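Local coordinates for divalent cation tolerance protein (Thermus thermophilus, PDB 1NZA) that probably takes part in tolerance of heavy metals as a cytoplasmic, metal-binding homotrimer of the CutA family, at the interface of chains A and B. Residues are numbered along the deposited sequence; one frame, centred on the assembly and turned at random. Chains: chain A/B, Divalent cation tolerance protein.

The interface of chains A and B. Residues chain A 23, 26, 29, 97, 101; chain B 42.
B:Arg42, at the end of strand 30-42, lies across A:Val23, A:Arg26 and A:Asn101 of chain A, a subunit contact within the CutA homotrimer. It buries 103 Å² against chain A, far more than any partner residue given here. The side chain leaves with CG anti to the backbone N (chi1 175°), runs extended to CD, then bends at chi3, which turns the guanidinium toward the C-terminal end of helix 12-24. There NH2 of B:Arg42 donates to the backbone carbonyl O of A:Val23 at 3.0 Å, a moderately bent bond with 143° at the hydrogen; the acceptor is tilted out of the guanidinium plane. The neighbouring B:Arg42 NE meets the oxygen of water 1 at 3.0 Å, and that water also contacts A:Val23 O and the backbone O of A:Asn101. Two guanidinium nitrogens are thus tied, directly and through water, to main-chain oxygens, which should limit rotation of the group.

A:Arg26 crosses the B:Arg42 side chain at about a right angle. The two guanidinium planes are 23° apart. A:Arg26 NH1 sits over a face of the B:Arg42 guanidinium near its NE end, 3.3 Å from NE. The groups are displaced, with A:Arg26 CZ 4.6 Å from B:Arg42 CZ. Repulsion between the like charges expected here may be eased by the carbonyl and water around B:Arg42. A:Asn101 approaches the aliphatic stretch obliquely, its amide OD1 3.4 Å from CD of B:Arg42. The other amide branch, A:Asn101 ND2, donates a hydrogen bond to the backbone O of A:Trp97 at 2.7 Å, which should fix the amide's rotation.

At the base, B:Arg42 N donates to A:Ala29 O at 3.0 Å, a backbone link. Beside it, CG1 of A:Val23 lies 4.0 Å from CB of B:Arg42, the two side chains passing in opposite directions. The backbone O of B:Arg42 sits in plane at the edge of the A:Trp97 indole, beside CZ2 and NE1, while A:Ala29 CB lies over one ring face near its rim.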
ATOM      1  N   VAL A  23      -0.419   2.002 -18.760  1.00 23.10           N
ATOM      2  CA  VAL A  23      -1.832   2.184 -19.053  1.00 25.40           C
ATOM      3  C   VAL A  23      -2.083   2.238 -20.562  1.00 27.65           C
ATOM      4  O   VAL A  23      -3.033   1.627 -21.060  1.00 27.72           O
ATOM      5  CB  VAL A  23      -2.386   3.465 -18.390  1.00 24.91           C
ATOM      6  CG1 VAL A  23      -3.869   3.608 -18.688  1.00 24.73           C
ATOM      7  CG2 VAL A  23      -2.162   3.400 -16.879  1.00 23.49           C
ATOM      8  N   ARG A  26      -2.184  -1.084 -22.167  1.00 30.22           N
ATOM      9  CA  ARG A  26      -3.158  -1.968 -21.535  1.00 30.99           C
ATOM     10  C   ARG A  26      -2.543  -3.049 -20.649  1.00 29.46           C
ATOM     11  O   ARG A  26      -3.040  -4.176 -20.594  1.00 30.85           O
ATOM     12  CB  ARG A  26      -4.051  -2.623 -22.597  1.00 32.69           C
ATOM     13  CG  ARG A  26      -4.754  -1.639 -23.524  1.00 35.84           C
ATOM     14  CD  ARG A  26      -5.784  -2.346 -24.398  1.00 38.90           C
ATOM     15  NE  ARG A  26      -7.047  -2.560 -23.696  1.00 41.72           N
ATOM     16  CZ  ARG A  26      -8.030  -1.664 -23.640  1.00 43.08           C
ATOM     17  NH1 ARG A  26      -7.902  -0.493 -24.250  1.00 43.82           N
ATOM     18  NH2 ARG A  26      -9.141  -1.936 -22.967  1.00 44.68           N
ATOM     19  N   ALA A  29      -4.828  -0.906 -15.770  1.00 20.30           N
ATOM     20  CA  ALA A  29      -5.998  -0.076 -16.019  1.00 20.27           C
ATOM     21  C   ALA A  29      -5.859   1.256 -15.301  1.00 21.79           C
ATOM     22  O   ALA A  29      -6.407   2.272 -15.728  1.00 20.93           O
ATOM     23  CB  ALA A  29      -7.251  -0.779 -15.533  1.00 22.94           C
ATOM     24  N   TRP A  97     -13.942  -3.580 -14.621  1.00 29.52           N
ATOM     25  CA  TRP A  97     -13.353  -2.508 -15.415  1.00 29.13           C
ATOM     26  C   TRP A  97     -11.850  -2.743 -15.490  1.00 29.01           C
ATOM     27  O   TRP A  97     -11.219  -2.516 -16.522  1.00 28.63           O
ATOM     28  CB  TRP A  97     -13.625  -1.150 -14.754  1.00 29.80           C
ATOM     29  CG  TRP A  97     -12.793  -0.021 -15.311  1.00 30.59           C
ATOM     30  CD1 TRP A  97     -12.997   0.657 -16.482  1.00 30.29           C
ATOM     31  CD2 TRP A  97     -11.599   0.526 -14.735  1.00 28.72           C
ATOM     32  NE1 TRP A  97     -12.003   1.589 -16.670  1.00 30.69           N
ATOM     33  CE2 TRP A  97     -11.131   1.529 -15.613  1.00 30.42           C
ATOM     34  CE3 TRP A  97     -10.879   0.264 -13.560  1.00 30.33           C
ATOM     35  CZ2 TRP A  97      -9.972   2.274 -15.354  1.00 30.66           C
ATOM     36  CZ3 TRP A  97      -9.726   1.005 -13.301  1.00 30.45           C
ATOM     37  CH2 TRP A  97      -9.287   1.998 -14.198  1.00 30.47           C
ATOM     38  N   ASN A 101      -9.967  -3.641 -19.056  1.00 39.70           N
ATOM     39  CA  ASN A 101      -8.974  -2.727 -19.620  1.00 39.29           C
ATOM     40  C   ASN A 101      -7.523  -3.176 -19.483  1.00 39.20           C
ATOM     41  O   ASN A 101      -6.601  -2.382 -19.669  1.00 38.72           O
ATOM     42  CB  ASN A 101      -9.147  -1.340 -18.996  1.00 39.83           C
ATOM     43  CG  ASN A 101     -10.449  -0.684 -19.401  1.00 39.87           C
ATOM     44  OD1 ASN A 101     -10.626  -0.288 -20.552  1.00 41.31           O
ATOM     45  ND2 ASN A 101     -11.374  -0.577 -18.460  1.00 40.77           N
TER
ATOM     46  N   ARG B  42      -7.230   4.386 -17.711  1.00 27.99           N
ATOM     47  CA  ARG B  42      -7.874   4.324 -19.013  1.00 30.83           C
ATOM     48  C   ARG B  42      -9.365   4.600 -18.914  1.00 32.70           C
ATOM     49  O   ARG B  42     -10.048   4.103 -18.019  1.00 33.00           O
ATOM     50  CB  ARG B  42      -7.650   2.953 -19.649  1.00 30.87           C
ATOM     51  CG  ARG B  42      -8.392   2.759 -20.955  1.00 31.96           C
ATOM     52  CD  ARG B  42      -7.916   1.511 -21.660  1.00 33.45           C
ATOM     53  NE  ARG B  42      -6.519   1.631 -22.067  1.00 34.21           N
ATOM     54  CZ  ARG B  42      -6.075   2.500 -22.969  1.00 35.26           C
ATOM     55  NH1 ARG B  42      -6.918   3.331 -23.567  1.00 37.25           N
ATOM     56  NH2 ARG B  42      -4.784   2.543 -23.272  1.00 35.59           N
TER
HETATM   57  O   HOH W   1      -5.506   0.014 -19.733  1.00 25.95           O